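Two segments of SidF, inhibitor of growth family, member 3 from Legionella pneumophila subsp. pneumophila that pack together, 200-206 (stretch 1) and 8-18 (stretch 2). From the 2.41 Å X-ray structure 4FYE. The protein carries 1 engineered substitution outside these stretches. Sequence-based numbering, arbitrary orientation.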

# COMPACT_ATOMS: atom_id res chain seq x y z
N GLN A 200 -4.67 -8.31 -19.06
CA GLN A 200 -4.73 -7.87 -17.70
C GLN A 200 -4.00 -6.52 -17.49
O GLN A 200 -3.28 -6.04 -18.38
CB GLN A 200 -4.16 -8.98 -16.82
CG GLN A 200 -5.12 -10.14 -16.52
CD GLN A 200 -5.56 -10.91 -17.76
OE1 GLN A 200 -6.78 -11.07 -17.97
NE2 GLN A 200 -4.59 -11.42 -18.59
N PHE A 201 -4.18 -5.91 -16.31
CA PHE A 201 -3.46 -4.65 -15.97
C PHE A 201 -3.34 -4.50 -14.47
O PHE A 201 -4.12 -5.09 -13.70
CB PHE A 201 -4.19 -3.43 -16.49
CG PHE A 201 -5.58 -3.32 -15.97
CD1 PHE A 201 -6.63 -3.87 -16.67
CD2 PHE A 201 -5.85 -2.62 -14.79
CE1 PHE A 201 -7.95 -3.77 -16.18
CE2 PHE A 201 -7.14 -2.52 -14.29
CZ PHE A 201 -8.19 -3.11 -14.97
N ILE A 202 -2.37 -3.67 -14.07
CA ILE A 202 -2.24 -3.20 -12.72
C ILE A 202 -1.90 -1.72 -12.79
O ILE A 202 -1.03 -1.33 -13.57
CB ILE A 202 -1.05 -3.87 -11.99
CG1 ILE A 202 -1.12 -5.38 -12.05
CG2 ILE A 202 -1.03 -3.42 -10.51
CD1 ILE A 202 0.25 -5.98 -11.81
N MET A 203 -2.52 -0.91 -11.94
CA MET A 203 -2.18 0.49 -11.90
C MET A 203 -2.09 1.04 -10.48
O MET A 203 -2.55 0.41 -9.57
CB MET A 203 -3.17 1.29 -12.71
CG MET A 203 -4.62 0.92 -12.48
SD MET A 203 -5.64 2.14 -13.39
CE MET A 203 -5.85 1.44 -15.04
N TYR A 204 -1.35 2.13 -10.32
CA TYR A 204 -1.17 2.84 -9.10
C TYR A 204 -1.67 4.20 -9.48
O TYR A 204 -1.17 4.83 -10.45
CB TYR A 204 0.33 2.89 -8.64
CG TYR A 204 0.90 1.61 -7.96
CD1 TYR A 204 0.25 0.40 -8.01
CD2 TYR A 204 2.10 1.64 -7.31
CE1 TYR A 204 0.76 -0.74 -7.39
CE2 TYR A 204 2.66 0.49 -6.71
CZ TYR A 204 1.99 -0.68 -6.74
OH TYR A 204 2.55 -1.81 -6.14
N ILE A 205 -2.75 4.61 -8.78
CA ILE A 205 -3.32 5.89 -8.96
C ILE A 205 -3.01 6.63 -7.68
O ILE A 205 -3.34 6.18 -6.61
CB ILE A 205 -4.81 5.83 -9.17
CG1 ILE A 205 -5.17 4.97 -10.38
CG2 ILE A 205 -5.39 7.24 -9.38
CD1 ILE A 205 -6.65 4.54 -10.30
N PRO A 206 -2.32 7.75 -7.79
CA PRO A 206 -1.94 8.48 -6.58
C PRO A 206 -3.20 8.99 -5.90
O PRO A 206 -4.09 9.56 -6.52
CB PRO A 206 -1.23 9.70 -7.12
CG PRO A 206 -1.03 9.49 -8.58
CD PRO A 206 -2.07 8.52 -9.03
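Stretch 2 8-18: NIETYVTHLLS

Stretch 2 lies on stretch 1 as an amphipathic helix laid obliquely across one face of a β-strand, in a contact made entirely of apolar side-chain packing, with no hydrogen bond passing between the two. Residues 200-206 are extended throughout, part of a strand that begins earlier in the chain. Residues 9-16 form the helix, with Asn-8 at the N-cap position just before it and Leu-17 and Ser-18 following its last turn. The helix and strand axes approach to 11.1 Å, and their N-to-C directions make an angle of 110°, so the helix runs across the strand with a slight antiparallel bias. Ile-9 and Tyr-12 accordingly meet Ile-205, whereas Phe-201 meets Val-13 and Leu-17, the latter just past the helix; Leu-16 packs against Met-203 and Ile-205.

The alternation of an extended chain decides which strand residues take part. Phe-201, Met-203 and Ile-205 direct their CA-to-CB bonds toward the helix, while the side chains of Gln-200, Ile-202, Tyr-204 and Pro-206 are out of its reach. On the helix, backbone hydrogen bonds such as Val-13 N to Ile-9 O (2.8 Å) and Leu-16 N to Tyr-12 O (3.0 Å) hold the regular turn that gathers Ile-9, Tyr-12, Val-13, Leu-16 and Leu-17 onto one side. Glu-10, Thr-11, Thr-14 and His-15 make no contact with the strand, and Glu-10 and His-15 are exposed, as suits polar side chains. Thr-14 points away, and its OG1 donates a hydrogen bond to Glu-10 O at 2.9 Å, satisfying the hydroxyl within the helix itself.

At the Phe-201 end, Phe-201 CA and Leu-17 CA are 8.8 Å apart, and the side chains fill that gap. Leu-17 CD1 sits over one face of the phenyl ring, 3.6 Å from its centroid and 15° off the ring normal, a CH-π contact in which a methyl group meets the π cloud nearly head-on; the closest atom pair is Phe-201 CE1 and Leu-17 CD1 at 3.5 Å. Val-13 CG1 approaches Phe-201 CZ obliquely at 3.8 Å.

Met-203 occupies the middle, with Met-203 CA 8.8 Å from Val-13 CA. Its long, unbranched side chain reaches several partners: Met-203 CE lies 3.8 Å from Val-13 CG1 and 3.9 Å from Leu-17 CG, and Met-203 SD is 3.9 Å from Leu-16 CD1. A flexible thioether is well suited to such a place, because it can follow the uneven surface left by branched neighbors.

Ile-205 closes the other end. Ile-205 CD1 lies 4.1 Å from Ile-9 CD1 and 4.4 Å from Leu-16 CD1, and Ile-205 CG2 lies at the edge of the Tyr-12 ring, 4.2 Å from Tyr-12 CE2. Ile-9 and Tyr-12 leave the helix sideways, yet their side-chain ends come nearer to the strand. The aromatic ring of Tyr-12 offers carbon to the isoleucine, while its hydroxyl is hydrogen-bonded elsewhere in the structure. Altogether the two stretches bury 327 Å², both sides summed.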

# COMPACT_ATOMS: atom_id res chain seq x y z
N ASN A 8 -16.57 7.58 -10.68
CA ASN A 8 -16.65 6.21 -10.28
C ASN A 8 -15.33 5.53 -10.67
O ASN A 8 -14.82 5.78 -11.75
CB ASN A 8 -17.84 5.61 -11.01
CG ASN A 8 -17.94 4.15 -10.81
OD1 ASN A 8 -18.55 3.69 -9.84
ND2 ASN A 8 -17.33 3.40 -11.70
N ILE A 9 -14.77 4.71 -9.78
CA ILE A 9 -13.48 4.10 -10.01
C ILE A 9 -13.48 3.28 -11.32
O ILE A 9 -12.57 3.44 -12.15
CB ILE A 9 -13.06 3.26 -8.78
CG1 ILE A 9 -11.64 3.59 -8.31
CG2 ILE A 9 -13.46 1.77 -8.84
CD1 ILE A 9 -10.56 3.69 -9.34
N GLU A 10 -14.51 2.46 -11.53
CA GLU A 10 -14.56 1.65 -12.71
C GLU A 10 -14.57 2.53 -13.95
O GLU A 10 -13.86 2.21 -14.93
CB GLU A 10 -15.76 0.69 -12.75
CG GLU A 10 -15.60 -0.29 -13.90
CD GLU A 10 -16.80 -1.22 -14.19
OE1 GLU A 10 -17.04 -1.54 -15.40
OE2 GLU A 10 -17.49 -1.64 -13.21
N THR A 11 -15.36 3.61 -13.96
CA THR A 11 -15.42 4.37 -15.21
C THR A 11 -14.05 5.05 -15.42
O THR A 11 -13.46 4.98 -16.50
CB THR A 11 -16.61 5.35 -15.35
OG1 THR A 11 -16.17 6.64 -14.94
CG2 THR A 11 -17.84 4.94 -14.54
N TYR A 12 -13.52 5.65 -14.39
CA TYR A 12 -12.15 6.12 -14.49
C TYR A 12 -11.11 5.10 -15.00
O TYR A 12 -10.33 5.40 -15.91
CB TYR A 12 -11.69 6.73 -13.20
CG TYR A 12 -10.39 7.48 -13.29
CD1 TYR A 12 -10.12 8.39 -14.33
CD2 TYR A 12 -9.45 7.33 -12.31
CE1 TYR A 12 -8.92 9.12 -14.37
CE2 TYR A 12 -8.26 8.05 -12.33
CZ TYR A 12 -8.00 8.94 -13.35
OH TYR A 12 -6.79 9.60 -13.32
N VAL A 13 -11.09 3.90 -14.46
CA VAL A 13 -10.08 2.90 -14.87
C VAL A 13 -10.26 2.57 -16.36
O VAL A 13 -9.26 2.36 -17.11
CB VAL A 13 -10.26 1.64 -14.02
CG1 VAL A 13 -9.52 0.48 -14.62
CG2 VAL A 13 -9.90 1.92 -12.52
N THR A 14 -11.52 2.55 -16.79
CA THR A 14 -11.85 2.28 -18.16
C THR A 14 -11.33 3.37 -19.07
O THR A 14 -10.73 3.09 -20.10
CB THR A 14 -13.36 2.21 -18.34
OG1 THR A 14 -13.86 1.09 -17.59
CG2 THR A 14 -13.69 2.06 -19.81
N HIS A 15 -11.54 4.63 -18.72
CA HIS A 15 -10.95 5.69 -19.54
C HIS A 15 -9.44 5.59 -19.61
O HIS A 15 -8.86 5.82 -20.63
CB HIS A 15 -11.38 7.05 -19.04
CG HIS A 15 -12.76 7.42 -19.47
ND1 HIS A 15 -13.00 8.19 -20.55
CD2 HIS A 15 -14.00 7.03 -18.97
CE1 HIS A 15 -14.33 8.33 -20.71
NE2 HIS A 15 -14.94 7.60 -19.74
N LEU A 16 -8.82 5.18 -18.51
CA LEU A 16 -7.38 5.13 -18.39
C LEU A 16 -6.78 4.12 -19.33
O LEU A 16 -5.65 4.27 -19.71
CB LEU A 16 -6.97 4.78 -16.96
CG LEU A 16 -6.96 5.99 -16.04
CD1 LEU A 16 -6.81 5.64 -14.52
CD2 LEU A 16 -5.86 6.91 -16.52
N LEU A 17 -7.52 3.08 -19.67
CA LEU A 17 -7.01 2.02 -20.50
C LEU A 17 -7.31 2.24 -21.96
O LEU A 17 -7.04 1.39 -22.77
CB LEU A 17 -7.58 0.68 -20.03
CG LEU A 17 -6.97 0.37 -18.66
CD1 LEU A 17 -7.73 -0.74 -17.96
CD2 LEU A 17 -5.50 0.07 -18.82
N SER A 18 -7.89 3.37 -22.32
CA SER A 18 -8.32 3.58 -23.71
C SER A 18 -7.26 4.38 -24.48
O SER A 18 -6.09 4.45 -24.04
CB SER A 18 -9.69 4.29 -23.75
OG SER A 18 -9.58 5.61 -23.21